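Local coordinates for putative beta-glucosidase (Bifidobacterium adolescentis, PDB 5WAB), which probably hydrolyses beta-glucosides and related glycosides, releasing the sugar at the non-reducing end, as a glycoside hydrolase family 3 beta-glucosidase, at residues I228-R239 / G246-D257. Sequence-based numbering, arbitrary orientation.
Sequences IVMSDWGADHDR and GLNLEMPPSYTD
Over one face of the Trp233 indole sit Met251 and the cis-proline Pro252: Met251 CB lies above the six-membered ring, 3.8 Å from its centroid and almost on the normal, a CH-pi contact, while Pro252 CD rests 3.5 Å from Trp233 CD1. NE1 donates a hydrogen bond to the carbonyl O of Ala26. Over one face of the Arg239 guanidinium lies Glu250, OE1 3.2 Å from Arg239 NH1 but well out of the plane, a salt bridge of charge without a directed N-H. Thr256 OG1 and Asp257 OD1 occupy the edge; Asp257 OD1, also hydrogen-bonded to Ser22, forms an end-on salt bridge, its anti lone pair toward Arg239 NH1 (3.0 Å), and accepts from NH2 too. Bends at chi2 and chi3, -60° and -51°, fold the arginine chain back to bring the head there. A leucine in place of Arg239 would probably leave the buried Glu250 carboxylate without its positive mate and Thr256 OG1 without the NH1 donor. In this TIM-barrel-type domain, 228-230 is a barrel strand beside 195-198, and after helix 239-245 the chain runs alongside it in the same direction, Met230 forming a single bridge with Leu249. The loop after the strand carries Asp232, whose side chain lies about 3 Å from a bound glycerol that may mark the pocket. Ser231 N points at Leu249 O (3.1 Å), nearly in line with the carbonyl, and Val229 O receives Leu249 N. Asn248 OD1 takes Val229 N at 3.0 Å, the donor standing above the amide plane. Farther along, Ser231 OG accepts Met251 N in a nearly straight bond of 171°.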
loop_
_atom_site.group_PDB
_atom_site.type_symbol
_atom_site.label_atom_id
_atom_site.label_comp_id
_atom_site.label_asym_id
_atom_site.label_seq_id
_atom_site.Cartn_x
_atom_site.Cartn_y
_atom_site.Cartn_z
ATOM N N ILE A 228 -8.557 -11.007 -15.784
ATOM C CA ILE A 228 -7.966 -12.333 -15.671
ATOM C C ILE A 228 -7.364 -12.506 -14.284
ATOM O O ILE A 228 -6.951 -11.534 -13.641
ATOM C CB ILE A 228 -6.884 -12.479 -16.766
ATOM C CG1 ILE A 228 -7.537 -12.601 -18.132
ATOM C CG2 ILE A 228 -5.916 -13.608 -16.480
ATOM C CD1 ILE A 228 -8.807 -13.377 -18.089
ATOM N N VAL A 229 -7.315 -13.756 -13.823
ATOM C CA VAL A 229 -6.633 -14.118 -12.587
ATOM C C VAL A 229 -5.473 -15.033 -12.948
ATOM O O VAL A 229 -5.654 -16.022 -13.669
ATOM C CB VAL A 229 -7.569 -14.806 -11.577
ATOM C CG1 VAL A 229 -6.826 -15.068 -10.282
ATOM C CG2 VAL A 229 -8.813 -13.970 -11.342
ATOM N N MET A 230 -4.286 -14.694 -12.468
ATOM C CA MET A 230 -3.124 -15.552 -12.608
ATOM C C MET A 230 -2.621 -15.945 -11.231
ATOM O O MET A 230 -2.868 -15.262 -10.235
ATOM C CB MET A 230 -2.006 -14.856 -13.389
ATOM C CG MET A 230 -1.485 -13.598 -12.717
ATOM S SD MET A 230 -0.257 -12.786 -13.741
ATOM C CE MET A 230 0.922 -14.092 -13.854
ATOM N N SER A 231 -1.883 -17.039 -11.188
ATOM C CA SER A 231 -1.313 -17.506 -9.941
ATOM C C SER A 231 0.016 -16.809 -9.683
ATOM O O SER A 231 0.692 -16.339 -10.603
ATOM C CB SER A 231 -1.087 -19.012 -9.985
ATOM O OG SER A 231 -0.005 -19.297 -10.857
ATOM N N ASP A 232 0.386 -16.745 -8.411
ATOM C CA ASP A 232 1.770 -16.470 -8.081
ATOM C C ASP A 232 2.634 -17.658 -8.502
ATOM O O ASP A 232 2.149 -18.775 -8.711
ATOM C CB ASP A 232 1.917 -16.177 -6.588
ATOM C CG ASP A 232 3.035 -15.197 -6.293
ATOM O OD1 ASP A 232 3.985 -15.114 -7.101
ATOM O OD2 ASP A 232 2.960 -14.497 -5.261
ATOM N N TRP A 233 3.935 -17.414 -8.613
ATOM C CA TRP A 233 4.821 -18.383 -9.244
ATOM C C TRP A 233 4.926 -19.628 -8.375
ATOM O O TRP A 233 5.572 -19.620 -7.321
ATOM C CB TRP A 233 6.189 -17.759 -9.507
ATOM C CG TRP A 233 6.294 -17.050 -10.841
ATOM C CD1 TRP A 233 7.264 -17.243 -11.785
ATOM C CD2 TRP A 233 5.398 -16.070 -11.387
ATOM N NE1 TRP A 233 7.035 -16.439 -12.872
ATOM C CE2 TRP A 233 5.896 -15.712 -12.655
ATOM C CE3 TRP A 233 4.231 -15.455 -10.924
ATOM C CZ2 TRP A 233 5.273 -14.772 -13.462
ATOM C CZ3 TRP A 233 3.608 -14.526 -11.731
ATOM C CH2 TRP A 233 4.134 -14.189 -12.983
ATOM N N GLY A 234 4.269 -20.699 -8.821
ATOM C CA GLY A 234 4.185 -21.932 -8.077
ATOM C C GLY A 234 2.917 -22.101 -7.272
ATOM O O GLY A 234 2.749 -23.148 -6.636
ATOM N N ALA A 235 2.022 -21.106 -7.276
ATOM C CA ALA A 235 0.824 -21.153 -6.444
ATOM C C ALA A 235 -0.254 -22.082 -6.990
ATOM O O ALA A 235 -1.183 -22.426 -6.252
ATOM C CB ALA A 235 0.242 -19.750 -6.274
ATOM N N ASP A 236 -0.161 -22.485 -8.256
ATOM C CA ASP A 236 -1.129 -23.388 -8.865
ATOM C C ASP A 236 -0.682 -24.816 -8.570
ATOM O O ASP A 236 0.316 -25.288 -9.125
ATOM C CB ASP A 236 -1.233 -23.129 -10.366
ATOM C CG ASP A 236 -2.393 -23.867 -11.016
ATOM O OD1 ASP A 236 -2.883 -24.868 -10.442
ATOM O OD2 ASP A 236 -2.811 -23.443 -12.117
ATOM N N HIS A 237 -1.412 -25.498 -7.690
ATOM C CA HIS A 237 -1.054 -26.851 -7.281
ATOM C C HIS A 237 -1.861 -27.929 -7.987
ATOM O O HIS A 237 -1.364 -29.046 -8.159
ATOM C CB HIS A 237 -1.237 -27.003 -5.767
ATOM C CG HIS A 237 -0.343 -26.111 -4.964
ATOM N ND1 HIS A 237 0.778 -25.510 -5.496
ATOM C CD2 HIS A 237 -0.428 -25.684 -3.682
ATOM C CE1 HIS A 237 1.357 -24.770 -4.569
ATOM N NE2 HIS A 237 0.644 -24.856 -3.460
ATOM N N ASP A 238 -3.094 -27.620 -8.379
ATOM C CA ASP A 238 -3.982 -28.543 -9.081
ATOM C C ASP A 238 -4.488 -27.835 -10.329
ATOM O O ASP A 238 -5.333 -26.939 -10.229
ATOM C CB ASP A 238 -5.146 -28.971 -8.184
ATOM C CG ASP A 238 -5.845 -30.220 -8.676
ATOM O OD1 ASP A 238 -5.882 -30.455 -9.903
ATOM O OD2 ASP A 238 -6.370 -30.967 -7.827
ATOM N N ARG A 239 -3.983 -28.239 -11.498
ATOM C CA ARG A 239 -4.335 -27.552 -12.738
ATOM C C ARG A 239 -5.843 -27.528 -12.946
ATOM O O ARG A 239 -6.421 -26.480 -13.253
ATOM C CB ARG A 239 -3.644 -28.216 -13.926
ATOM C CG ARG A 239 -2.148 -27.963 -14.024
ATOM C CD ARG A 239 -1.819 -26.481 -14.155
ATOM N NE ARG A 239 -2.571 -25.813 -15.216
ATOM C CZ ARG A 239 -2.222 -25.798 -16.500
ATOM N NH1 ARG A 239 -1.132 -26.436 -16.905
ATOM N NH2 ARG A 239 -2.971 -25.151 -17.388
ATOM N N GLY A 246 -11.560 -20.540 -11.267
ATOM C CA GLY A 246 -11.562 -19.254 -11.934
ATOM C C GLY A 246 -10.181 -18.687 -12.197
ATOM O O GLY A 246 -10.042 -17.520 -12.576
ATOM N N LEU A 247 -9.149 -19.508 -12.023
ATOM C CA LEU A 247 -7.780 -19.107 -12.329
ATOM C C LEU A 247 -7.530 -19.279 -13.824
ATOM O O LEU A 247 -7.538 -20.403 -14.339
ATOM C CB LEU A 247 -6.785 -19.934 -11.526
ATOM C CG LEU A 247 -5.355 -19.410 -11.624
ATOM C CD1 LEU A 247 -5.067 -18.446 -10.471
ATOM C CD2 LEU A 247 -4.369 -20.561 -11.660
ATOM N N ASN A 248 -7.317 -18.171 -14.528
ATOM C CA ASN A 248 -7.118 -18.254 -15.969
ATOM C C ASN A 248 -5.738 -18.772 -16.345
ATOM O O ASN A 248 -5.600 -19.482 -17.345
ATOM C CB ASN A 248 -7.336 -16.888 -16.606
ATOM C CG ASN A 248 -8.700 -16.326 -16.301
ATOM O OD1 ASN A 248 -8.965 -15.880 -15.181
ATOM N ND2 ASN A 248 -9.585 -16.356 -17.289
ATOM N N LEU A 249 -4.707 -18.428 -15.580
ATOM C CA LEU A 249 -3.335 -18.557 -16.058
ATOM C C LEU A 249 -2.443 -19.146 -14.975
ATOM O O LEU A 249 -2.306 -18.564 -13.892
ATOM C CB LEU A 249 -2.800 -17.192 -16.501
ATOM C CG LEU A 249 -1.411 -17.119 -17.136
ATOM C CD1 LEU A 249 -1.378 -17.770 -18.514
ATOM C CD2 LEU A 249 -0.949 -15.673 -17.205
ATOM N N GLU A 250 -1.795 -20.266 -15.294
ATOM C CA GLU A 250 -0.753 -20.827 -14.444
ATOM C C GLU A 250 0.579 -20.190 -14.810
ATOM O O GLU A 250 0.953 -20.153 -15.987
ATOM C CB GLU A 250 -0.653 -22.346 -14.606
ATOM C CG GLU A 250 0.459 -22.972 -13.760
ATOM C CD GLU A 250 1.020 -24.269 -14.341
ATOM O OE1 GLU A 250 1.037 -24.418 -15.580
ATOM O OE2 GLU A 250 1.453 -25.141 -13.555
ATOM N N MET A 251 1.285 -19.677 -13.800
ATOM C CA MET A 251 2.617 -19.123 -13.981
ATOM C C MET A 251 3.492 -19.586 -12.821
ATOM O O MET A 251 3.051 -19.540 -11.659
ATOM C CB MET A 251 2.588 -17.594 -14.053
ATOM C CG MET A 251 1.867 -17.045 -15.271
ATOM S SD MET A 251 2.708 -17.336 -16.833
ATOM C CE MET A 251 4.188 -16.344 -16.629
ATOM N N PRO A 252 4.709 -20.072 -13.091
ATOM C CA PRO A 252 5.209 -20.318 -14.444
ATOM C C PRO A 252 4.628 -21.624 -14.962
ATOM O O PRO A 252 4.055 -22.371 -14.169
ATOM C CB PRO A 252 6.723 -20.406 -14.243
ATOM C CG PRO A 252 6.867 -20.982 -12.879
ATOM C CD PRO A 252 5.716 -20.410 -12.069
ATOM N N PRO A 253 4.726 -21.878 -16.263
ATOM C CA PRO A 253 4.186 -23.131 -16.802
ATOM C C PRO A 253 4.948 -24.336 -16.267
ATOM O O PRO A 253 6.173 -24.418 -16.370
ATOM C CB PRO A 253 4.369 -22.974 -18.316
ATOM C CG PRO A 253 5.491 -21.990 -18.454
ATOM C CD PRO A 253 5.316 -21.034 -17.315
ATOM N N SER A 254 4.205 -25.276 -15.696
ATOM C CA SER A 254 4.748 -26.566 -15.302
ATOM C C SER A 254 4.697 -27.580 -16.435
ATOM O O SER A 254 5.032 -28.753 -16.222
ATOM C CB SER A 254 3.998 -27.091 -14.077
ATOM O OG SER A 254 2.608 -27.155 -14.332
ATOM N N TYR A 255 4.300 -27.145 -17.631
ATOM C CA TYR A 255 4.156 -28.013 -18.801
ATOM C C TYR A 255 3.188 -29.158 -18.505
ATOM O O TYR A 255 3.482 -30.336 -18.720
ATOM C CB TYR A 255 5.520 -28.514 -19.284
ATOM C CG TYR A 255 6.383 -27.370 -19.776
ATOM C CD1 TYR A 255 7.177 -26.641 -18.900
ATOM C CD2 TYR A 255 6.368 -26.991 -21.109
ATOM C CE1 TYR A 255 7.950 -25.582 -19.346
ATOM C CE2 TYR A 255 7.131 -25.931 -21.563
ATOM C CZ TYR A 255 7.920 -25.232 -20.679
ATOM O OH TYR A 255 8.684 -24.178 -21.130
ATOM N N THR A 256 1.993 -28.785 -18.030
ATOM C CA THR A 256 0.943 -29.723 -17.659
ATOM C C THR A 256 -0.385 -29.330 -18.292
ATOM O O THR A 256 -1.451 -29.635 -17.747
ATOM C CB THR A 256 0.782 -29.815 -16.138
ATOM O OG1 THR A 256 0.656 -28.499 -15.582
ATOM C CG2 THR A 256 1.968 -30.539 -15.493
ATOM N N ASP A 257 -0.342 -28.656 -19.447
ATOM C CA ASP A 257 -1.582 -28.315 -20.136
ATOM C C ASP A 257 -2.330 -29.556 -20.588
ATOM O O ASP A 257 -3.543 -29.487 -20.805
ATOM C CB ASP A 257 -1.314 -27.420 -21.342
ATOM C CG ASP A 257 -0.703 -26.102 -20.963
ATOM O OD1 ASP A 257 -0.821 -25.708 -19.782
ATOM O OD2 ASP A 257 -0.106 -25.459 -21.850
#